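Local atomic coordinates of probable ribosomal RNA small subunit methyltransferase (Thermus thermophilus, PDB entry 3DMH), a protein that methylates the N2 amine of a guanosine in 16S ribosomal RNA, with S-adenosylmethionine as the methyl donor. Residues 238-243 / 300-305; 266-271 / 284-289; 352-357 / 368-373. All coordinates share one frame; numbering follows the deposited sequence.

Interaction 1: 238-243 / 300-305. With SAM (S-adenosylmethionine), chain D; GMP (guanosine), chain E.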
loop_
_atom_site.group_PDB
_atom_site.type_symbol
_atom_site.label_atom_id
_atom_site.label_comp_id
_atom_site.label_asym_id
_atom_site.label_seq_id
_atom_site.Cartn_x
_atom_site.Cartn_y
_atom_site.Cartn_z
ATOM N N LEU A 238 -5.676 11.517 -14.051
ATOM C CA LEU A 238 -5.705 10.427 -13.084
ATOM C C LEU A 238 -4.269 10.025 -12.804
ATOM O O LEU A 238 -3.523 9.771 -13.755
ATOM C CB LEU A 238 -6.446 9.217 -13.645
ATOM C CG LEU A 238 -6.564 7.991 -12.727
ATOM C CD1 LEU A 238 -7.391 8.296 -11.489
ATOM C CD2 LEU A 238 -7.248 6.884 -13.520
ATOM N N ASP A 239 -3.907 9.983 -11.519
ATOM C CA ASP A 239 -2.567 9.558 -11.083
ATOM C C ASP A 239 -2.748 8.168 -10.477
ATOM O O ASP A 239 -3.331 8.038 -9.385
ATOM C CB ASP A 239 -2.007 10.558 -10.058
ATOM C CG ASP A 239 -0.601 10.222 -9.578
ATOM O OD1 ASP A 239 -0.064 9.151 -9.904
ATOM O OD2 ASP A 239 -0.067 11.059 -8.829
ATOM N N LEU A 240 -2.291 7.134 -11.203
ATOM C CA LEU A 240 -2.455 5.747 -10.743
ATOM C C LEU A 240 -1.339 5.400 -9.771
ATOM O O LEU A 240 -0.156 5.280 -10.158
ATOM C CB LEU A 240 -2.426 4.772 -11.928
ATOM C CG LEU A 240 -3.598 4.806 -12.897
ATOM C CD1 LEU A 240 -3.291 4.061 -14.177
ATOM C CD2 LEU A 240 -4.846 4.219 -12.244
ATOM N N GLY A 241 -1.701 5.209 -8.503
ATOM C CA GLY A 241 -0.728 4.910 -7.472
ATOM C C GLY A 241 -0.096 6.199 -7.017
ATOM O O GLY A 241 1.107 6.380 -7.134
ATOM N N ALA A 242 -0.916 7.107 -6.492
ATOM C CA ALA A 242 -0.471 8.508 -6.291
ATOM C C ALA A 242 0.563 8.687 -5.178
ATOM O O ALA A 242 1.298 9.703 -5.165
ATOM C CB ALA A 242 -1.691 9.458 -6.056
ATOM N N GLY A 243 0.651 7.744 -4.240
ATOM C CA GLY A 243 1.595 7.901 -3.132
ATOM C C GLY A 243 1.369 9.174 -2.333
ATOM O O GLY A 243 0.217 9.607 -2.202
ATOM N N ASP A 300 -8.278 13.091 -19.480
ATOM C CA ASP A 300 -7.477 13.618 -20.582
ATOM C C ASP A 300 -6.019 13.141 -20.502
ATOM O O ASP A 300 -5.367 12.932 -21.532
ATOM C CB ASP A 300 -7.499 15.151 -20.555
ATOM C CG ASP A 300 -8.912 15.719 -20.548
ATOM O OD1 ASP A 300 -9.704 15.350 -21.445
ATOM O OD2 ASP A 300 -9.232 16.531 -19.643
ATOM N N ILE A 301 -5.507 12.995 -19.282
ATOM C CA ILE A 301 -4.111 12.614 -19.070
ATOM C C ILE A 301 -4.073 11.615 -17.927
ATOM O O ILE A 301 -4.693 11.841 -16.892
ATOM C CB ILE A 301 -3.241 13.836 -18.683
ATOM C CG1 ILE A 301 -3.216 14.858 -19.822
ATOM C CG2 ILE A 301 -1.809 13.420 -18.352
ATOM C CD1 ILE A 301 -2.688 16.216 -19.398
ATOM N N ILE A 302 -3.341 10.521 -18.111
ATOM C CA ILE A 302 -3.140 9.555 -17.029
ATOM C C ILE A 302 -1.652 9.326 -16.847
ATOM O O ILE A 302 -0.917 9.160 -17.833
ATOM C CB ILE A 302 -3.882 8.235 -17.307
ATOM C CG1 ILE A 302 -5.387 8.526 -17.353
ATOM C CG2 ILE A 302 -3.545 7.185 -16.214
ATOM C CD1 ILE A 302 -6.276 7.312 -17.520
ATOM N N VAL A 303 -1.194 9.410 -15.602
ATOM C CA VAL A 303 0.239 9.273 -15.319
ATOM C C VAL A 303 0.426 8.165 -14.309
ATOM O O VAL A 303 -0.443 7.943 -13.454
ATOM C CB VAL A 303 0.878 10.586 -14.763
ATOM C CG1 VAL A 303 0.761 11.709 -15.778
ATOM C CG2 VAL A 303 0.229 10.989 -13.421
ATOM N N THR A 304 1.565 7.482 -14.384
ATOM C CA THR A 304 1.856 6.490 -13.362
ATOM C C THR A 304 3.334 6.175 -13.263
ATOM O O THR A 304 4.025 6.093 -14.274
ATOM C CB THR A 304 1.041 5.179 -13.572
ATOM O OG1 THR A 304 1.232 4.315 -12.441
ATOM C CG2 THR A 304 1.456 4.442 -14.876
ATOM N N ASN A 305 3.780 6.045 -12.013
ATOM C CA ASN A 305 5.047 5.410 -11.656
ATOM C C ASN A 305 4.613 4.130 -10.915
ATOM O O ASN A 305 4.376 4.178 -9.700
ATOM C CB ASN A 305 5.817 6.362 -10.739
ATOM C CG ASN A 305 7.147 5.799 -10.276
ATOM O OD1 ASN A 305 7.516 4.685 -10.631
ATOM N ND2 ASN A 305 7.877 6.581 -9.466
HETATM N N SAM D . 3.160 8.228 -7.619
HETATM C CA SAM D . 4.067 8.161 -6.421
HETATM C C SAM D . 5.432 8.688 -6.808
HETATM O O SAM D . 5.636 8.833 -8.021
HETATM O OXT SAM D . 6.279 8.912 -5.927
HETATM C CB SAM D . 4.223 6.723 -5.921
HETATM C CG SAM D . 4.799 5.726 -6.930
HETATM S SD SAM D . 5.050 4.086 -6.176
HETATM C CE SAM D . 6.300 3.366 -7.279
HETATM C "C5'" SAM D . 3.596 3.103 -6.646
HETATM C "C4'" SAM D . 2.375 3.438 -5.806
HETATM O "O4'" SAM D . 1.372 2.516 -6.227
HETATM C "C3'" SAM D . 2.563 3.276 -4.292
HETATM O "O3'" SAM D . 2.216 4.462 -3.588
HETATM C "C2'" SAM D . 1.650 2.094 -3.950
HETATM O "O2'" SAM D . 1.113 2.101 -2.642
HETATM C "C1'" SAM D . 0.616 2.247 -5.063
HETATM N N9 SAM D . -0.171 1.042 -5.236
HETATM C C8 SAM D . 0.204 -0.286 -5.043
HETATM N N7 SAM D . -0.842 -1.091 -5.351
HETATM C C5 SAM D . -1.892 -0.278 -5.724
HETATM C C6 SAM D . -3.217 -0.527 -6.101
HETATM N N6 SAM D . -3.709 -1.773 -6.136
HETATM N N1 SAM D . -4.009 0.552 -6.417
HETATM C C2 SAM D . -3.534 1.844 -6.357
HETATM N N3 SAM D . -2.240 2.124 -5.931
HETATM C C4 SAM D . -1.457 1.061 -5.642
HETATM C "C4'" GMP E . 16.905 2.541 -8.256
HETATM O "O4'" GMP E . 15.678 2.433 -8.990
HETATM C "C3'" GMP E . 16.716 1.728 -6.986
HETATM O "O3'" GMP E . 16.346 2.639 -5.943
HETATM C "C2'" GMP E . 15.543 0.818 -7.305
HETATM O "O2'" GMP E . 14.804 0.481 -6.132
HETATM C "C1'" GMP E . 14.716 1.683 -8.241
HETATM N N9 GMP E . 13.874 0.958 -9.216
HETATM C C8 GMP E . 14.100 -0.233 -9.795
HETATM N N7 GMP E . 13.104 -0.560 -10.659
HETATM C C5 GMP E . 12.218 0.461 -10.657
HETATM C C6 GMP E . 10.933 0.783 -11.330
HETATM O O6 GMP E . 10.424 -0.006 -12.154
HETATM N N1 GMP E . 10.340 1.950 -11.020
HETATM C C2 GMP E . 10.863 2.832 -10.132
HETATM N N2 GMP E . 10.230 3.995 -9.848
HETATM N N3 GMP E . 12.037 2.602 -9.479
HETATM C C4 GMP E . 12.735 1.461 -9.705
HETATM O O HOH W 1 1.872 7.230 -9.978
#
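Ile302 lies beside Leu238 and Leu240 on one face of two neighbouring parallel strands, 238-240 and 301-304. From its CB, 3.9 Å from Leu238 O, the side chain forks. CG1 runs alongside Leu238 CB and carries CD1 to 4.1 Å from Leu238 CD2; CG2, anti to the backbone N, meets Leu240 CD1 at 3.7 Å. Helix 317-329 covers this face. On the other face Val303 CG2 packs against the backbone and carboxylate of Asp239, whose OD2 is bonded to Thr248. Three backbone bonds, Leu238 N to Ile301 O, Val303 N to Leu238 O and Leu240 N to Val303 O, join the strands. At their ends Thr304 OG1 donates to Leu240 O (2.8 Å), and a water lies between Asp239 OD1, Leu240 O and Asn305 N where the strands diverge. Beyond, Gly241 O accepts a hydrogen bond from the S-adenosylmethionine amine N (2.8 Å), and Asn305 OD1 accepts one from guanosine N2 (2.9 Å, 163°), while Asp213 and Ser216 hold Asn305 ND2. Apolar, backbone-bonded strands thus end in polar groups that bind both reactants, with the cofactor methyl CE 4.7 Å from guanosine N2.

Interaction 2: 266-271 / 284-289. With SAM (S-adenosylmethionine), chain D.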
loop_
_atom_site.group_PDB
_atom_site.type_symbol
_atom_site.label_atom_id
_atom_site.label_comp_id
_atom_site.label_asym_id
_atom_site.label_seq_id
_atom_site.Cartn_x
_atom_site.Cartn_y
_atom_site.Cartn_z
ATOM N N ALA A 266 -2.047 4.838 4.469
ATOM C CA ALA A 266 -1.003 5.760 4.985
ATOM C C ALA A 266 -0.605 6.752 3.884
ATOM O O ALA A 266 -0.398 7.944 4.134
ATOM C CB ALA A 266 0.198 4.970 5.492
ATOM N N SER A 267 -0.518 6.262 2.650
ATOM C CA SER A 267 -0.169 7.084 1.513
ATOM C C SER A 267 -1.275 8.076 1.157
ATOM O O SER A 267 -0.995 9.240 0.850
ATOM C CB SER A 267 0.181 6.204 0.310
ATOM O OG SER A 267 1.408 5.516 0.572
ATOM N N VAL A 268 -2.534 7.639 1.225
ATOM C CA VAL A 268 -3.666 8.538 0.982
ATOM C C VAL A 268 -3.624 9.715 1.962
ATOM O O VAL A 268 -3.763 10.885 1.566
ATOM C CB VAL A 268 -5.000 7.801 1.140
ATOM C CG1 VAL A 268 -6.190 8.771 1.114
ATOM C CG2 VAL A 268 -5.143 6.767 0.047
ATOM N N LEU A 269 -3.429 9.412 3.242
ATOM C CA LEU A 269 -3.391 10.473 4.272
ATOM C C LEU A 269 -2.209 11.401 4.058
ATOM O O LEU A 269 -2.301 12.612 4.283
ATOM C CB LEU A 269 -3.316 9.879 5.675
ATOM C CG LEU A 269 -4.553 9.048 6.062
ATOM C CD1 LEU A 269 -4.311 8.287 7.357
ATOM C CD2 LEU A 269 -5.804 9.923 6.196
ATOM N N SER A 270 -1.099 10.823 3.609
ATOM C CA SER A 270 0.090 11.617 3.268
ATOM C C SER A 270 -0.179 12.607 2.146
ATOM O O SER A 270 0.142 13.799 2.276
ATOM C CB SER A 270 1.249 10.701 2.898
ATOM O OG SER A 270 1.586 9.862 3.992
ATOM N N LEU A 271 -0.788 12.118 1.060
ATOM C CA LEU A 271 -1.184 13.000 -0.033
ATOM C C LEU A 271 -2.121 14.116 0.450
ATOM O O LEU A 271 -1.960 15.268 0.059
ATOM C CB LEU A 271 -1.860 12.187 -1.133
ATOM C CG LEU A 271 -2.467 12.961 -2.312
ATOM C CD1 LEU A 271 -1.404 13.850 -3.002
ATOM C CD2 LEU A 271 -3.108 11.995 -3.304
ATOM N N ALA A 284 -8.017 12.767 -3.378
ATOM C CA ALA A 284 -7.049 11.783 -2.917
ATOM C C ALA A 284 -7.837 10.563 -2.481
ATOM O O ALA A 284 -8.283 10.479 -1.331
ATOM C CB ALA A 284 -6.239 12.344 -1.751
ATOM N N LEU A 285 -7.989 9.607 -3.398
ATOM C CA LEU A 285 -8.901 8.495 -3.150
ATOM C C LEU A 285 -8.163 7.275 -2.687
ATOM O O LEU A 285 -7.129 6.911 -3.236
ATOM C CB LEU A 285 -9.699 8.151 -4.409
ATOM C CG LEU A 285 -10.423 9.330 -5.058
ATOM C CD1 LEU A 285 -11.188 8.808 -6.239
ATOM C CD2 LEU A 285 -11.347 9.974 -4.062
ATOM N N HIS A 286 -8.743 6.638 -1.684
ATOM C CA HIS A 286 -8.276 5.351 -1.214
ATOM C C HIS A 286 -8.990 4.312 -2.072
ATOM O O HIS A 286 -10.191 4.107 -1.951
ATOM C CB HIS A 286 -8.605 5.205 0.279
ATOM C CG HIS A 286 -7.966 4.009 0.916
ATOM N ND1 HIS A 286 -8.448 3.409 2.062
ATOM C CD2 HIS A 286 -6.851 3.323 0.568
ATOM C CE1 HIS A 286 -7.662 2.395 2.385
ATOM N NE2 HIS A 286 -6.694 2.315 1.483
ATOM N N SER A 287 -8.231 3.649 -2.940
ATOM C CA SER A 287 -8.816 2.884 -4.030
ATOM C C SER A 287 -7.858 1.786 -4.473
ATOM O O SER A 287 -6.648 2.012 -4.555
ATOM C CB SER A 287 -9.003 3.821 -5.221
ATOM O OG SER A 287 -9.711 3.197 -6.286
ATOM N N ASP A 288 -8.423 0.617 -4.780
ATOM C CA ASP A 288 -7.660 -0.460 -5.415
ATOM C C ASP A 288 -7.744 -0.184 -6.919
ATOM O O ASP A 288 -8.794 -0.381 -7.526
ATOM C CB ASP A 288 -8.298 -1.815 -5.074
ATOM C CG ASP A 288 -7.594 -2.996 -5.733
ATOM O OD1 ASP A 288 -6.470 -2.810 -6.245
ATOM O OD2 ASP A 288 -8.172 -4.108 -5.708
ATOM N N VAL A 289 -6.664 0.350 -7.480
ATOM C CA VAL A 289 -6.629 0.833 -8.871
ATOM C C VAL A 289 -7.828 1.793 -9.047
ATOM O O VAL A 289 -7.940 2.768 -8.286
ATOM C CB VAL A 289 -6.526 -0.313 -9.944
ATOM C CG1 VAL A 289 -6.077 0.260 -11.280
ATOM C CG2 VAL A 289 -5.477 -1.342 -9.525
HETATM N N SAM D . 3.160 8.228 -7.619
HETATM C CA SAM D . 4.067 8.161 -6.421
HETATM C C SAM D . 5.432 8.688 -6.808
HETATM O O SAM D . 5.636 8.833 -8.021
HETATM O OXT SAM D . 6.279 8.912 -5.927
HETATM C CB SAM D . 4.223 6.723 -5.921
HETATM C CG SAM D . 4.799 5.726 -6.930
HETATM S SD SAM D . 5.050 4.086 -6.176
HETATM C CE SAM D . 6.300 3.366 -7.279
HETATM C "C5'" SAM D . 3.596 3.103 -6.646
HETATM C "C4'" SAM D . 2.375 3.438 -5.806
HETATM O "O4'" SAM D . 1.372 2.516 -6.227
HETATM C "C3'" SAM D . 2.563 3.276 -4.292
HETATM O "O3'" SAM D . 2.216 4.462 -3.588
HETATM C "C2'" SAM D . 1.650 2.094 -3.950
HETATM O "O2'" SAM D . 1.113 2.101 -2.642
HETATM C "C1'" SAM D . 0.616 2.247 -5.063
HETATM N N9 SAM D . -0.171 1.042 -5.236
HETATM C C8 SAM D . 0.204 -0.286 -5.043
HETATM N N7 SAM D . -0.842 -1.091 -5.351
HETATM C C5 SAM D . -1.892 -0.278 -5.724
HETATM C C6 SAM D . -3.217 -0.527 -6.101
HETATM N N6 SAM D . -3.709 -1.773 -6.136
HETATM N N1 SAM D . -4.009 0.552 -6.417
HETATM C C2 SAM D . -3.534 1.844 -6.357
HETATM N N3 SAM D . -2.240 2.124 -5.931
HETATM C C4 SAM D . -1.457 1.061 -5.642
#
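The imidazole of His286 is met obliquely by Val268, whose CG2 comes to 3.9 Å from CD2 of the ring, while ring atom NE2 is bonded to the carbonyl oxygens of Asp263 and Thr74. The adenine of S-adenosylmethionine, the second flat group, is read along its edge: Val289 N donates to N1 (2.9 Å, 162°), and Asp288 OD1 accepts from N6 at 3.0 Å. Val289 CG2 comes to N6 from out of the ring plane (3.8 Å).

The packing between helix 266-271 and strand 284-286, which run nearly antiparallel (167°), depends on two helix residues one turn apart. The two methyls of Val268 spread along the strand, with CG1 against Ala284 O (3.6 Å) and CG2 against CA and CB of His286. Leu271 has CG anti to the backbone N (chi1 174°), which carries CD2 onto Ala284 CB at 3.5 Å. The small alanine side chain lets the leucine tip come close to the strand backbone.

Each segment also holds itself. Ala266 O accepts from Ser270 N and Ser270 OG, which reach it from opposite faces of its plane. Ser287 OG donates to Val289 O at 2.7 Å from above the carbonyl plane. Asp288 OD2 makes salt bridges to Arg80 and Lys24; these cationic partners would probably favour the charged carboxylate.

Helix 265-277 and strand 283-286 are the last two elements of a beta-alpha-beta unit that starts with strand 257-262. The strand is the outermost on its side of the sheet, next to 257-262; Leu271 also touches helix 248-253, and His286 reaches Arg76 of helix 76-84.

Interaction 3: 352-357 / 368-373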
loop_
_atom_site.group_PDB
_atom_site.type_symbol
_atom_site.label_atom_id
_atom_site.label_comp_id
_atom_site.label_asym_id
_atom_site.label_seq_id
_atom_site.Cartn_x
_atom_site.Cartn_y
_atom_site.Cartn_z
ATOM N N GLU A 352 -0.343 -3.580 -27.138
ATOM C CA GLU A 352 -1.589 -4.341 -27.136
ATOM C C GLU A 352 -2.789 -3.463 -26.771
ATOM O O GLU A 352 -3.857 -3.583 -27.371
ATOM C CB GLU A 352 -1.483 -5.526 -26.179
ATOM C CG GLU A 352 -2.728 -6.407 -26.130
ATOM C CD GLU A 352 -2.880 -7.143 -24.817
ATOM O OE1 GLU A 352 -2.047 -6.947 -23.899
ATOM O OE2 GLU A 352 -3.852 -7.919 -24.694
ATOM N N LYS A 353 -2.612 -2.574 -25.796
ATOM C CA LYS A 353 -3.746 -1.812 -25.270
ATOM C C LYS A 353 -4.041 -0.485 -25.979
ATOM O O LYS A 353 -5.192 -0.030 -25.976
ATOM C CB LYS A 353 -3.607 -1.597 -23.761
ATOM C CG LYS A 353 -3.616 -2.881 -22.931
ATOM C CD LYS A 353 -4.984 -3.570 -22.949
ATOM C CE LYS A 353 -4.865 -5.021 -22.488
ATOM N NZ LYS A 353 -6.197 -5.650 -22.322
ATOM N N PHE A 354 -3.010 0.127 -26.567
ATOM C CA PHE A 354 -3.134 1.423 -27.234
ATOM C C PHE A 354 -2.931 1.326 -28.748
ATOM O O PHE A 354 -3.394 2.192 -29.498
ATOM C CB PHE A 354 -2.138 2.432 -26.646
ATOM C CG PHE A 354 -2.491 2.904 -25.261
ATOM C CD1 PHE A 354 -3.321 4.007 -25.078
ATOM C CD2 PHE A 354 -1.977 2.253 -24.144
ATOM C CE1 PHE A 354 -3.646 4.459 -23.793
ATOM C CE2 PHE A 354 -2.284 2.695 -22.859
ATOM C CZ PHE A 354 -3.123 3.807 -22.687
ATOM N N GLY A 355 -2.227 0.281 -29.186
ATOM C CA GLY A 355 -1.925 0.071 -30.597
ATOM C C GLY A 355 -0.546 0.561 -31.008
ATOM O O GLY A 355 0.001 0.121 -32.026
ATOM N N ALA A 356 0.007 1.485 -30.220
ATOM C CA ALA A 356 1.324 2.068 -30.462
ATOM C C ALA A 356 1.831 2.727 -29.185
ATOM O O ALA A 356 1.054 2.967 -28.259
ATOM C CB ALA A 356 1.264 3.098 -31.594
ATOM N N PHE A 357 3.129 3.011 -29.138
ATOM C CA PHE A 357 3.725 3.731 -28.010
ATOM C C PHE A 357 4.988 4.457 -28.466
ATOM O O PHE A 357 5.526 4.174 -29.538
ATOM C CB PHE A 357 4.052 2.768 -26.849
ATOM C CG PHE A 357 5.229 1.883 -27.128
ATOM C CD1 PHE A 357 6.510 2.237 -26.691
ATOM C CD2 PHE A 357 5.072 0.716 -27.877
ATOM C CE1 PHE A 357 7.611 1.435 -26.980
ATOM C CE2 PHE A 357 6.167 -0.098 -28.170
ATOM C CZ PHE A 357 7.444 0.266 -27.727
ATOM N N LEU A 368 7.609 5.864 -20.986
ATOM C CA LEU A 368 6.827 5.465 -22.143
ATOM C C LEU A 368 5.582 6.332 -22.254
ATOM O O LEU A 368 5.075 6.847 -21.249
ATOM C CB LEU A 368 6.454 3.982 -22.060
ATOM C CG LEU A 368 7.636 3.003 -21.983
ATOM C CD1 LEU A 368 7.134 1.574 -21.868
ATOM C CD2 LEU A 368 8.584 3.133 -23.166
ATOM N N PHE A 369 5.103 6.472 -23.489
ATOM C CA PHE A 369 3.977 7.340 -23.805
ATOM C C PHE A 369 3.049 6.618 -24.764
ATOM O O PHE A 369 3.499 5.861 -25.627
ATOM C CB PHE A 369 4.509 8.632 -24.454
ATOM C CG PHE A 369 3.437 9.523 -25.054
ATOM C CD1 PHE A 369 2.828 10.514 -24.292
ATOM C CD2 PHE A 369 3.069 9.386 -26.396
ATOM C CE1 PHE A 369 1.842 11.346 -24.845
ATOM C CE2 PHE A 369 2.086 10.219 -26.967
ATOM C CZ PHE A 369 1.473 11.200 -26.188
ATOM N N ALA A 370 1.750 6.847 -24.602
ATOM C CA ALA A 370 0.770 6.363 -25.568
ATOM C C ALA A 370 -0.397 7.329 -25.668
ATOM O O ALA A 370 -0.724 8.044 -24.713
ATOM C CB ALA A 370 0.288 4.978 -25.191
ATOM N N GLU A 371 -1.028 7.344 -26.838
ATOM C CA GLU A 371 -2.195 8.177 -27.070
ATOM C C GLU A 371 -3.395 7.289 -27.366
ATOM O O GLU A 371 -3.292 6.350 -28.165
ATOM C CB GLU A 371 -1.952 9.143 -28.242
ATOM C CG GLU A 371 -3.102 10.128 -28.466
ATOM C CD GLU A 371 -2.885 11.059 -29.643
ATOM O OE1 GLU A 371 -1.742 11.525 -29.842
ATOM O OE2 GLU A 371 -3.869 11.331 -30.368
ATOM N N LYS A 372 -4.522 7.596 -26.727
ATOM C CA LYS A 372 -5.776 6.888 -26.979
ATOM C C LYS A 372 -6.304 7.235 -28.368
ATOM O O LYS A 372 -6.522 8.406 -28.682
ATOM C CB LYS A 372 -6.815 7.251 -25.916
ATOM C CG LYS A 372 -8.151 6.512 -26.036
ATOM C CD LYS A 372 -8.075 5.072 -25.550
ATOM C CE LYS A 372 -9.452 4.432 -25.571
ATOM N NZ LYS A 372 -9.439 3.011 -25.124
ATOM N N ARG A 373 -6.499 6.207 -29.190
ATOM C CA ARG A 373 -7.052 6.380 -30.544
ATOM C C ARG A 373 -8.575 6.395 -30.529
ATOM O O ARG A 373 -9.199 6.797 -29.544
ATOM C CB ARG A 373 -6.550 5.276 -31.483
HETATM O O HOH W 2 -5.744 3.751 -28.318
HETATM O O HOH W 3 0.133 5.481 -28.845
#
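Phe354 lays one face of its ring over the methyl of Ala370, a CH-pi contact with CB 3.7 Å from the ring centroid. CG of the phenylalanine is anti to its carbonyl carbon (chi1 -72°), an orientation that turns the ring from the helix end onto the strand; the methyl sits off-centre, nearest CG at 3.5 Å. Lys372 N lies at the ring edge, close to its plane. The ring also meets that of Phe336, the planes about 15° apart, and touches Ala327 and Leu330. An alanine in place of Phe354 would probably open a gap over the Ala370 methyl and leave Phe336 without its ring neighbour.

Phe357 is built differently. Its CG stands in the crowded position between backbone N and carbonyl carbon (chi1 73°), and the ring runs beside Leu368, pointing the same way, with CD1 4.2 Å from Leu368 CD2. The ring lies against helix 346-354 at Glu347, Leu350 and Glu351. At its base the backbones approach closely: Phe357 CA makes a CH...O contact to Phe369 O at 3.2 Å. Between the two phenylalanines the chain turns at Gly355, where positive phi would jam any CB against the preceding carbonyl.

Two waters complete the join. One donates to Phe354 O and accepts from Arg373 N (2.7 Å); the other accepts from Glu371 N and gives a weak bond to Ala356 O. The Lys372 side chain, bent at chi2 and straight beyond, carries NZ to Ala327 O.

Helix 346-354 thus packs its C-terminal end on strand 366-371, which pairs antiparallel with edge strand 358-362. This hairpin closes the 3-2-1-4-5-7-6 sheet characteristic of the Rossmann-like class I methyltransferases.

Overall arrangement
All three contacts reach the same seven-stranded sheet. Interaction 1 is its wholly buried centre, where adjacent parallel strands are joined by backbone bonds; interactions 2 and 3 are partly buried, lie toward opposite margins and pack a helix on a strand through side chains. Interaction 2 is nested in the loop closed by interaction 1 and touches it, Leu271 CB meeting Gly243 O; both hold S-adenosylmethionine, interaction 1 at its amine, interaction 2 at its adenine. Interaction 3 follows in series, about 7 Å from interaction 1 by nearest atoms, and relies on aromatic rings and bridging waters, with its Leu368 side chain about 10 Å from the guanosine.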